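Local coordinates for uncharacterized conserved protein YiiM (Geobacillus stearothermophilus, PDB 5YHH) that is a MOSC-domain protein linked to hydroxylaminopurine resistance that probably binds a molybdenum cofactor and may act as an oxidoreductase, at residues A[7-19]-A[29-41]. Numbering follows the deposited sequence.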
loop_
_atom_site.group_PDB
_atom_site.type_symbol
_atom_site.label_atom_id
_atom_site.label_comp_id
_atom_site.label_asym_id
_atom_site.label_seq_id
_atom_site.Cartn_x
_atom_site.Cartn_y
_atom_site.Cartn_z
ATOM N N MET A 7 1.878 10.596 12.739
ATOM C CA MET A 7 2.030 9.779 11.553
ATOM C C MET A 7 3.105 8.758 11.916
ATOM O O MET A 7 4.275 9.143 12.155
ATOM C CB MET A 7 2.490 10.644 10.387
ATOM C CG MET A 7 1.417 11.590 9.846
ATOM S SD MET A 7 2.111 12.982 8.891
ATOM C CE MET A 7 3.655 12.328 8.234
ATOM N N GLN A 8 2.715 7.481 11.981
ATOM C CA GLN A 8 3.643 6.435 12.355
ATOM C C GLN A 8 3.307 5.072 11.806
ATOM O O GLN A 8 2.210 4.859 11.306
ATOM C CB GLN A 8 3.749 6.353 13.881
ATOM C CG GLN A 8 2.459 6.113 14.555
ATOM C CD GLN A 8 2.606 5.957 16.040
ATOM O OE1 GLN A 8 2.858 4.857 16.532
ATOM N NE2 GLN A 8 2.415 7.048 16.773
ATOM N N ILE A 9 4.260 4.154 11.940
ATOM C CA ILE A 9 4.059 2.720 11.729
ATOM C C ILE A 9 3.640 2.162 13.075
ATOM O O ILE A 9 4.471 1.978 13.953
ATOM C CB ILE A 9 5.380 2.011 11.232
ATOM C CG1 ILE A 9 5.908 2.695 9.982
ATOM C CG2 ILE A 9 5.149 0.520 10.959
ATOM C CD1 ILE A 9 7.410 2.319 9.562
ATOM N N VAL A 10 2.350 1.890 13.278
ATOM C CA VAL A 10 1.942 1.387 14.595
ATOM C C VAL A 10 2.272 -0.081 14.736
ATOM O O VAL A 10 2.541 -0.534 15.841
ATOM C CB VAL A 10 0.467 1.643 15.014
ATOM C CG1 VAL A 10 0.300 3.047 15.562
ATOM C CG2 VAL A 10 -0.535 1.272 13.924
ATOM N N SER A 11 2.381 -0.799 13.621
ATOM C CA SER A 11 2.727 -2.202 13.681
ATOM C C SER A 11 3.496 -2.616 12.468
ATOM O O SER A 11 3.201 -2.190 11.361
ATOM C CB SER A 11 1.474 -3.088 13.845
ATOM O OG SER A 11 1.848 -4.431 14.117
ATOM N N ILE A 12 4.528 -3.415 12.699
ATOM C CA ILE A 12 5.276 -4.042 11.639
ATOM C C ILE A 12 4.882 -5.493 11.742
ATOM O O ILE A 12 5.002 -6.088 12.807
ATOM C CB ILE A 12 6.809 -3.928 11.824
ATOM C CG1 ILE A 12 7.281 -2.462 11.892
ATOM C CG2 ILE A 12 7.542 -4.674 10.729
ATOM C CD1 ILE A 12 8.767 -2.358 12.455
ATOM N N ASN A 13 4.425 -6.050 10.634
ATOM C CA ASN A 13 3.894 -7.389 10.589
ATOM C C ASN A 13 4.739 -8.253 9.671
ATOM O O ASN A 13 5.040 -7.830 8.572
ATOM C CB ASN A 13 2.447 -7.323 10.105
ATOM C CG ASN A 13 1.650 -6.232 10.829
ATOM O OD1 ASN A 13 1.625 -6.201 12.057
ATOM N ND2 ASN A 13 1.032 -5.324 10.083
ATOM N N VAL A 14 5.073 -9.460 10.103
ATOM C CA VAL A 14 5.931 -10.331 9.319
ATOM C C VAL A 14 5.258 -11.675 9.025
ATOM O O VAL A 14 4.624 -12.280 9.908
ATOM C CB VAL A 14 7.287 -10.532 10.027
ATOM C CG1 VAL A 14 8.104 -11.656 9.344
ATOM C CG2 VAL A 14 8.068 -9.223 10.020
ATOM N N GLY A 15 5.368 -12.118 7.774
ATOM C CA GLY A 15 4.798 -13.396 7.357
ATOM C C GLY A 15 5.834 -14.478 7.112
ATOM O O GLY A 15 7.042 -14.217 7.169
ATOM N N LYS A 16 5.356 -15.697 6.851
ATOM C CA LYS A 16 6.230 -16.838 6.513
ATOM C C LYS A 16 6.349 -17.005 5.000
ATOM O O LYS A 16 5.344 -16.947 4.302
ATOM C CB LYS A 16 5.689 -18.137 7.109
ATOM C CG LYS A 16 5.489 -18.088 8.613
ATOM C CD LYS A 16 5.519 -19.490 9.261
ATOM C CE LYS A 16 5.173 -19.416 10.748
ATOM N NZ LYS A 16 3.761 -18.933 10.952
ATOM N N PRO A 17 7.579 -17.191 4.481
ATOM C CA PRO A 17 7.763 -17.593 3.076
ATOM C C PRO A 17 7.168 -18.970 2.696
ATOM O O PRO A 17 7.105 -19.881 3.536
ATOM C CB PRO A 17 9.293 -17.625 2.925
ATOM C CG PRO A 17 9.781 -16.595 3.854
ATOM C CD PRO A 17 8.816 -16.595 5.032
ATOM N N LYS A 18 6.726 -19.091 1.439
ATOM C CA LYS A 18 6.332 -20.389 0.841
ATOM C C LYS A 18 6.753 -20.501 -0.634
ATOM O O LYS A 18 6.843 -19.486 -1.336
ATOM C CB LYS A 18 4.822 -20.653 1.007
ATOM C CG LYS A 18 3.862 -19.537 0.527
ATOM C CD LYS A 18 2.345 -19.925 0.730
ATOM C CE LYS A 18 1.634 -20.527 -0.526
ATOM N NZ LYS A 18 1.618 -22.031 -0.656
ATOM N N THR A 19 7.051 -21.730 -1.076
ATOM C CA THR A 19 7.293 -22.031 -2.491
ATOM C C THR A 19 6.004 -22.561 -3.167
ATOM O O THR A 19 5.293 -23.392 -2.587
ATOM C CB THR A 19 8.433 -23.081 -2.681
ATOM N N THR A 29 5.590 -14.559 -0.468
ATOM C CA THR A 29 5.327 -14.359 0.969
ATOM C C THR A 29 3.828 -14.401 1.232
ATOM O O THR A 29 3.030 -13.950 0.399
ATOM C CB THR A 29 5.926 -13.053 1.524
ATOM O OG1 THR A 29 7.355 -13.076 1.360
ATOM C CG2 THR A 29 5.590 -12.906 3.019
ATOM N N GLY A 30 3.457 -14.980 2.373
ATOM C CA GLY A 30 2.063 -15.150 2.724
ATOM C C GLY A 30 1.389 -13.831 3.089
ATOM O O GLY A 30 2.031 -12.907 3.645
ATOM N N ILE A 31 0.089 -13.771 2.760
ATOM C CA ILE A 31 -0.829 -12.716 3.210
ATOM C C ILE A 31 -0.994 -12.714 4.759
ATOM O O ILE A 31 -1.320 -11.689 5.333
ATOM C CB ILE A 31 -2.225 -12.856 2.493
ATOM C CG1 ILE A 31 -2.957 -11.500 2.413
ATOM C CG2 ILE A 31 -3.093 -13.970 3.125
ATOM C CD1 ILE A 31 -2.400 -10.604 1.273
ATOM N N ASP A 32 -0.798 -13.859 5.419
ATOM C CA ASP A 32 -0.849 -13.917 6.878
ATOM C C ASP A 32 0.480 -13.403 7.427
ATOM O O ASP A 32 1.526 -14.009 7.203
ATOM C CB ASP A 32 -1.105 -15.328 7.396
ATOM C CG ASP A 32 -2.471 -15.891 6.950
ATOM O OD1 ASP A 32 -3.387 -15.117 6.569
ATOM O OD2 ASP A 32 -2.607 -17.132 6.974
ATOM N N LYS A 33 0.418 -12.264 8.096
ATOM C CA LYS A 33 1.574 -11.642 8.738
ATOM C C LYS A 33 1.211 -11.338 10.189
ATOM O O LYS A 33 0.083 -10.951 10.472
ATOM C CB LYS A 33 1.967 -10.360 8.005
ATOM C CG LYS A 33 2.345 -10.572 6.554
ATOM C CD LYS A 33 2.764 -9.297 5.912
ATOM C CE LYS A 33 3.281 -9.524 4.522
ATOM N NZ LYS A 33 2.189 -9.989 3.657
ATOM N N THR A 34 2.165 -11.525 11.096
ATOM C CA THR A 34 1.958 -11.352 12.545
ATOM C C THR A 34 2.753 -10.133 13.007
ATOM O O THR A 34 3.916 -10.000 12.608
ATOM C CB THR A 34 2.477 -12.586 13.304
ATOM O OG1 THR A 34 2.009 -13.770 12.641
ATOM C CG2 THR A 34 1.995 -12.597 14.766
ATOM N N PRO A 35 2.140 -9.265 13.838
ATOM C CA PRO A 35 2.852 -8.152 14.482
ATOM C C PRO A 35 4.089 -8.639 15.240
ATOM O O PRO A 35 3.987 -9.621 15.973
ATOM C CB PRO A 35 1.834 -7.588 15.480
ATOM C CG PRO A 35 0.493 -7.925 14.882
ATOM C CD PRO A 35 0.686 -9.242 14.129
ATOM N N VAL A 36 5.230 -7.976 15.057
ATOM C CA VAL A 36 6.448 -8.307 15.821
ATOM C C VAL A 36 6.811 -7.159 16.765
ATOM O O VAL A 36 6.372 -6.034 16.564
ATOM C CB VAL A 36 7.628 -8.617 14.873
ATOM C CG1 VAL A 36 7.277 -9.808 13.959
ATOM C CG2 VAL A 36 7.989 -7.366 14.043
ATOM N N ALA A 37 7.607 -7.451 17.794
ATOM C CA ALA A 37 7.964 -6.478 18.826
ATOM C C ALA A 37 9.441 -6.190 18.810
ATOM O O ALA A 37 10.028 -5.973 19.863
ATOM C CB ALA A 37 7.591 -7.005 20.201
ATOM N N HIS A 38 10.073 -6.217 17.646
ATOM C CA HIS A 38 11.518 -6.022 17.595
ATOM C C HIS A 38 11.891 -5.274 16.321
ATOM O O HIS A 38 11.057 -5.128 15.428
ATOM C CB HIS A 38 12.241 -7.373 17.684
ATOM C CG HIS A 38 11.772 -8.378 16.682
ATOM N ND1 HIS A 38 12.104 -8.306 15.344
ATOM C CD2 HIS A 38 11.011 -9.489 16.820
ATOM C CE1 HIS A 38 11.552 -9.320 14.698
ATOM N NE2 HIS A 38 10.883 -10.052 15.570
ATOM N N PRO A 39 13.131 -4.774 16.240
ATOM C CA PRO A 39 13.571 -4.101 15.018
ATOM C C PRO A 39 13.584 -4.999 13.786
ATOM O O PRO A 39 13.876 -6.180 13.882
ATOM C CB PRO A 39 14.995 -3.641 15.362
ATOM C CG PRO A 39 14.946 -3.436 16.824
ATOM C CD PRO A 39 14.065 -4.535 17.351
ATOM N N VAL A 40 13.250 -4.417 12.646
ATOM C CA VAL A 40 13.113 -5.141 11.402
ATOM C C VAL A 40 13.939 -4.382 10.357
ATOM O O VAL A 40 13.862 -3.155 10.276
ATOM C CB VAL A 40 11.621 -5.232 10.992
ATOM C CG1 VAL A 40 11.448 -5.828 9.606
ATOM C CG2 VAL A 40 10.791 -6.053 12.061
ATOM N N ALA A 41 14.748 -5.104 9.594
ATOM C CA ALA A 41 15.517 -4.494 8.507
ATOM C C ALA A 41 14.601 -4.205 7.320
ATOM O O ALA A 41 13.750 -5.024 6.992
ATOM C CB ALA A 41 16.652 -5.418 8.079
HETATM O O HOH W 1 4.455 -4.423 15.546
#
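The side-chain amide of Asn13 lies against the ring of Pro35, and the two groups cross obliquely. OD1 of Asn13 does the touching, 3.5 Å from CG of Pro35. The same OD1 accepts a hydrogen bond from OG of Ser11 (2.7 Å), with the donor tilted 27° from the carbonyl plane. At the other end of the amide, ND2 bonds to OG1 of Thr94 and O of Glu91, so both ends are held and the amide's rotation is fixed. CB of Val36 sits over one face of the His38 imidazole, nearer its margin than its centre. ND1 of His38 gives a nearly straight bond to O of Pro39, which lies in the ring plane.

Strands 8-19 and 27-35 form an antiparallel beta hairpin at one edge of the mixed sheet of this MOSC-domain protein. Val14 and Thr34 are a hydrogen-bonded pair: Val14 N to Thr34 O and Thr34 N to Val14 O are both 2.8 Å. Val36 N also bonds to Ile12 O. Water 1 accepts from Ile12 N and donates to Val36 O, linking the two backbones beside that bond. Near the chain corner at Ile31, only a weak bond links Gly30 N to Lys16 O.

On the face with Asn13, CB of Lys33 packs on CB of Asn13 (3.7 Å). The Lys33 chain runs extended past Gly15 and bends at its last torsion (chi4 66°). This brings NZ to O of Gly30 at 2.9 Å; NZ also bonds to O of Gly90. CB of Val14 meets CG1 of Val36. Farther along, CG2 of Ile12 and CG2 of Val40 touch tip to tip at 3.8 Å, and Ile12 also packs on Ile159 and Pro161.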